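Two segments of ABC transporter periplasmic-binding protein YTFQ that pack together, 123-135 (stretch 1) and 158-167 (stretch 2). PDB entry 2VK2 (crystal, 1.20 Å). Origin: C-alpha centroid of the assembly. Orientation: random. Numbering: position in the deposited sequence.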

# COMPACT_ATOMS: atom_id res chain seq x y z
N GLU A 123 -7.24 -21.40 6.77
CA GLU A 123 -6.13 -21.77 7.65
C GLU A 123 -6.61 -22.23 9.03
O GLU A 123 -6.18 -23.27 9.52
CB GLU A 123 -5.15 -20.60 7.79
CG GLU A 123 -3.93 -20.87 8.67
CD GLU A 123 -2.96 -21.88 8.08
OE1 GLU A 123 -2.95 -22.07 6.85
OE2 GLU A 123 -2.19 -22.48 8.87
N VAL A 124 -7.50 -21.46 9.65
CA VAL A 124 -7.95 -21.80 11.01
C VAL A 124 -9.09 -22.83 11.01
O VAL A 124 -9.34 -23.46 12.04
CB VAL A 124 -8.33 -20.55 11.84
CG1 VAL A 124 -7.15 -19.59 11.88
CG2 VAL A 124 -9.58 -19.87 11.30
N ASN A 125 -9.76 -23.00 9.88
CA ASN A 125 -10.69 -24.12 9.66
C ASN A 125 -11.74 -24.29 10.76
O ASN A 125 -11.97 -25.40 11.26
CB ASN A 125 -9.89 -25.41 9.46
CG ASN A 125 -10.71 -26.52 8.82
OD1 ASN A 125 -11.59 -26.27 8.00
ND2 ASN A 125 -10.40 -27.76 9.19
N GLY A 126 -12.37 -23.19 11.14
CA GLY A 126 -13.46 -23.21 12.12
C GLY A 126 -13.04 -22.99 13.56
O GLY A 126 -13.88 -22.78 14.42
N LYS A 127 -11.73 -23.04 13.83
CA LYS A 127 -11.23 -22.91 15.20
C LYS A 127 -11.22 -21.45 15.66
O LYS A 127 -11.13 -20.54 14.83
CB LYS A 127 -9.82 -23.50 15.30
CG LYS A 127 -9.79 -25.00 15.01
CD LYS A 127 -8.40 -25.60 15.18
CE LYS A 127 -7.48 -25.21 14.04
NZ LYS A 127 -6.14 -25.83 14.17
N PRO A 128 -11.30 -21.22 16.99
CA PRO A 128 -11.30 -19.85 17.47
C PRO A 128 -10.02 -19.11 17.08
O PRO A 128 -8.93 -19.69 17.17
CB PRO A 128 -11.39 -20.00 19.00
CG PRO A 128 -11.88 -21.38 19.23
CD PRO A 128 -11.38 -22.20 18.09
N CYS A 129 -10.18 -17.85 16.66
CA CYS A 129 -9.03 -17.06 16.23
C CYS A 129 -9.28 -15.59 16.47
O CYS A 129 -10.03 -14.98 15.77
CB CYS A 129 -8.75 -17.30 14.76
SG CYS A 129 -7.29 -16.42 14.14
N ASN A 130 -8.63 -15.09 17.46
CA ASN A 130 -8.61 -13.65 17.71
C ASN A 130 -7.57 -12.96 16.87
O ASN A 130 -6.39 -13.30 16.93
CB ASN A 130 -8.30 -13.38 19.18
CG ASN A 130 -9.48 -13.76 20.11
OD1 ASN A 130 -10.57 -13.87 19.72
ND2 ASN A 130 -9.15 -13.93 21.34
N VAL A 131 -8.05 -11.98 16.10
CA VAL A 131 -7.21 -11.21 15.21
C VAL A 131 -6.93 -9.83 15.80
O VAL A 131 -7.81 -9.20 16.38
CB VAL A 131 -7.90 -11.03 13.84
CG1 VAL A 131 -7.10 -10.10 12.93
CG2 VAL A 131 -8.11 -12.38 13.17
N VAL A 132 -5.68 -9.39 15.69
CA VAL A 132 -5.34 -8.00 15.94
C VAL A 132 -4.95 -7.37 14.61
O VAL A 132 -4.23 -7.98 13.81
CB VAL A 132 -4.24 -7.84 17.02
CG1 VAL A 132 -4.70 -8.45 18.34
CG2 VAL A 132 -2.91 -8.45 16.57
N GLU A 133 -5.45 -6.16 14.36
CA GLU A 133 -5.27 -5.50 13.08
C GLU A 133 -4.38 -4.27 13.21
O GLU A 133 -4.64 -3.39 14.03
CB GLU A 133 -6.63 -5.10 12.50
CG GLU A 133 -6.57 -4.37 11.16
CD GLU A 133 -7.93 -4.02 10.61
OE1 GLU A 133 -8.81 -3.64 11.41
OE2 GLU A 133 -8.12 -4.11 9.38
N LEU A 134 -3.34 -4.22 12.39
CA LEU A 134 -2.50 -3.04 12.26
C LEU A 134 -2.93 -2.33 10.98
O LEU A 134 -2.62 -2.77 9.87
CB LEU A 134 -1.02 -3.43 12.19
CG LEU A 134 -0.48 -4.10 13.46
CD1 LEU A 134 0.92 -4.66 13.23
CD2 LEU A 134 -0.47 -3.12 14.62
N GLN A 135 -3.68 -1.24 11.14
CA GLN A 135 -4.18 -0.49 9.99
C GLN A 135 -3.12 0.42 9.41
O GLN A 135 -2.18 0.81 10.09
CB GLN A 135 -5.38 0.37 10.38
CG GLN A 135 -6.56 -0.37 10.96
CD GLN A 135 -7.76 0.54 11.14
OE1 GLN A 135 -8.00 1.45 10.34
NE2 GLN A 135 -8.53 0.30 12.19
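Stretch 2 (158-167) PNIKIIRSQS

Stretch 2 lies alongside stretch 1 as a parallel β-strand neighbor, joined to it by a nearly continuous backbone ladder that a single β-bulge interrupts and that an asparagine side chain anchors at its start. Residues 160-167 are extended and run in the same direction as strand 129-135; the strand axes approach to 4.5 Å and cross at -41°, a twisted rather than flat pairing.

The contact begins before the strands do. Stretch 1 leaves its helix through a type I' turn from Val-124 to Lys-127, closed by Lys-127 N to Val-124 O at 3.0 Å. Asn-159, with chi1 in the p well and its CA-to-CB bond directed toward stretch 1, reaches this turn and donates a hydrogen bond from ND2 to Lys-127 O at 2.7 Å. A water accepts from both Asn-159 ND2 (3.1 Å) and Gly-126 N (2.9 Å), tying the same amide to the turn a second time.

From here the backbone bonds alternate as expected for parallel strands. Cys-129 N donates to Asn-159 O at 2.9 Å, and Cys-129 O accepts from Lys-161 N at 3.0 Å; Val-131 then spans Lys-161 and Ile-163, with Val-131 N to Lys-161 O at 2.7 Å and Ile-163 N to Val-131 O at 2.8 Å. Cys-129 is thus paired with Ile-160, Asn-130 with Lys-161 and Val-131 with Ile-162. The bulge follows: Ile-163, with phi/psi of -101/-20°, is the extra residue, and Val-132 pairs instead with Arg-164. The ladder resumes in the shifted register, with Glu-133 N to Arg-164 O at 2.8 Å, Gln-166 N to Glu-133 O at 3.1 Å and Gln-135 N to Gln-166 O at 2.8 Å, and the CA atoms of Gln-135 and Ser-167 lie 4.2 Å apart at the far end.

Both faces mix apolar and polar side chains. On the face carrying Cys-129, Val-131, Ile-160 and Ile-162 the contact starts apolar: Val-131 CG2 packs on Ile-160 CG2 at 3.6 Å, and Val-124 CG2 meets Ile-160 CD1 at 4.0 Å. Farther along this face it becomes polar, for Ser-165 OG donates to Glu-133 OE1 at 2.6 Å and accepts from Gln-135 NE2 at 2.7 Å, so one hydroxyl links two side chains of stretch 1. On the other face, Val-132 CG1 lies 3.7 Å from Arg-164 CB, while the end of the arginine leads away from stretch 1.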

# COMPACT_ATOMS: atom_id res chain seq x y z
N PRO A 158 -17.57 -16.64 12.20
CA PRO A 158 -17.63 -15.93 13.48
C PRO A 158 -16.66 -16.46 14.54
O PRO A 158 -16.47 -15.83 15.58
CB PRO A 158 -19.08 -16.10 13.92
CG PRO A 158 -19.54 -17.33 13.24
CD PRO A 158 -18.82 -17.39 11.93
N ASN A 159 -16.13 -17.64 14.31
CA ASN A 159 -14.94 -18.10 15.04
C ASN A 159 -13.77 -17.12 14.93
O ASN A 159 -12.90 -17.10 15.81
CB ASN A 159 -14.52 -19.51 14.57
CG ASN A 159 -14.07 -19.56 13.11
OD1 ASN A 159 -14.79 -19.13 12.21
ND2 ASN A 159 -12.86 -20.06 12.88
N ILE A 160 -13.65 -16.32 13.91
CA ILE A 160 -12.64 -15.28 13.77
C ILE A 160 -13.22 -13.95 14.26
O ILE A 160 -14.28 -13.52 13.81
CB ILE A 160 -12.19 -15.13 12.30
CG1 ILE A 160 -11.66 -16.47 11.77
CG2 ILE A 160 -11.12 -14.05 12.17
CD1 ILE A 160 -11.38 -16.48 10.29
N LYS A 161 -12.52 -13.32 15.20
CA LYS A 161 -12.95 -12.05 15.78
C LYS A 161 -11.79 -11.08 15.83
O LYS A 161 -10.71 -11.41 16.33
CB LYS A 161 -13.49 -12.28 17.19
CG LYS A 161 -14.63 -13.28 17.27
N ILE A 162 -11.99 -9.87 15.30
CA ILE A 162 -11.01 -8.80 15.44
C ILE A 162 -11.18 -8.18 16.82
O ILE A 162 -12.21 -7.58 17.11
CB ILE A 162 -11.17 -7.73 14.34
CG1 ILE A 162 -10.97 -8.35 12.96
CG2 ILE A 162 -10.17 -6.61 14.55
CD1 ILE A 162 -11.30 -7.42 11.82
N ILE A 163 -10.17 -8.35 17.67
CA ILE A 163 -10.24 -7.90 19.06
C ILE A 163 -9.49 -6.58 19.31
O ILE A 163 -9.74 -5.91 20.32
CB ILE A 163 -9.74 -8.99 20.05
CG1 ILE A 163 -8.30 -9.41 19.75
CG2 ILE A 163 -10.66 -10.20 20.00
CD1 ILE A 163 -7.64 -10.15 20.90
N ARG A 164 -8.57 -6.24 18.42
CA ARG A 164 -7.80 -5.00 18.49
C ARG A 164 -7.61 -4.47 17.09
O ARG A 164 -7.40 -5.24 16.16
CB ARG A 164 -6.41 -5.25 19.08
CG ARG A 164 -6.37 -5.80 20.49
CD ARG A 164 -6.59 -4.72 21.52
NE ARG A 164 -6.93 -5.30 22.81
CZ ARG A 164 -7.27 -4.59 23.88
NH1 ARG A 164 -7.29 -3.26 23.84
NH2 ARG A 164 -7.57 -5.21 25.01
N SER A 165 -7.69 -3.15 16.93
CA SER A 165 -7.42 -2.53 15.64
C SER A 165 -6.97 -1.09 15.84
O SER A 165 -7.71 -0.28 16.38
CB SER A 165 -8.65 -2.59 14.74
OG SER A 165 -8.36 -2.08 13.46
N GLN A 166 -5.75 -0.79 15.40
CA GLN A 166 -5.18 0.55 15.50
C GLN A 166 -4.27 0.77 14.31
O GLN A 166 -3.74 -0.19 13.75
CB GLN A 166 -4.36 0.70 16.79
CG GLN A 166 -5.16 0.66 18.09
CD GLN A 166 -5.93 1.94 18.34
OE1 GLN A 166 -7.15 1.98 18.16
NE2 GLN A 166 -5.23 2.98 18.76
N SER A 167 -4.07 2.03 13.94
CA SER A 167 -3.15 2.36 12.86
C SER A 167 -1.70 2.19 13.31
O SER A 167 -1.32 2.62 14.40
CB SER A 167 -3.36 3.79 12.38
OG SER A 167 -2.43 4.12 11.36
O HOH W 1 -12.46 -20.64 9.81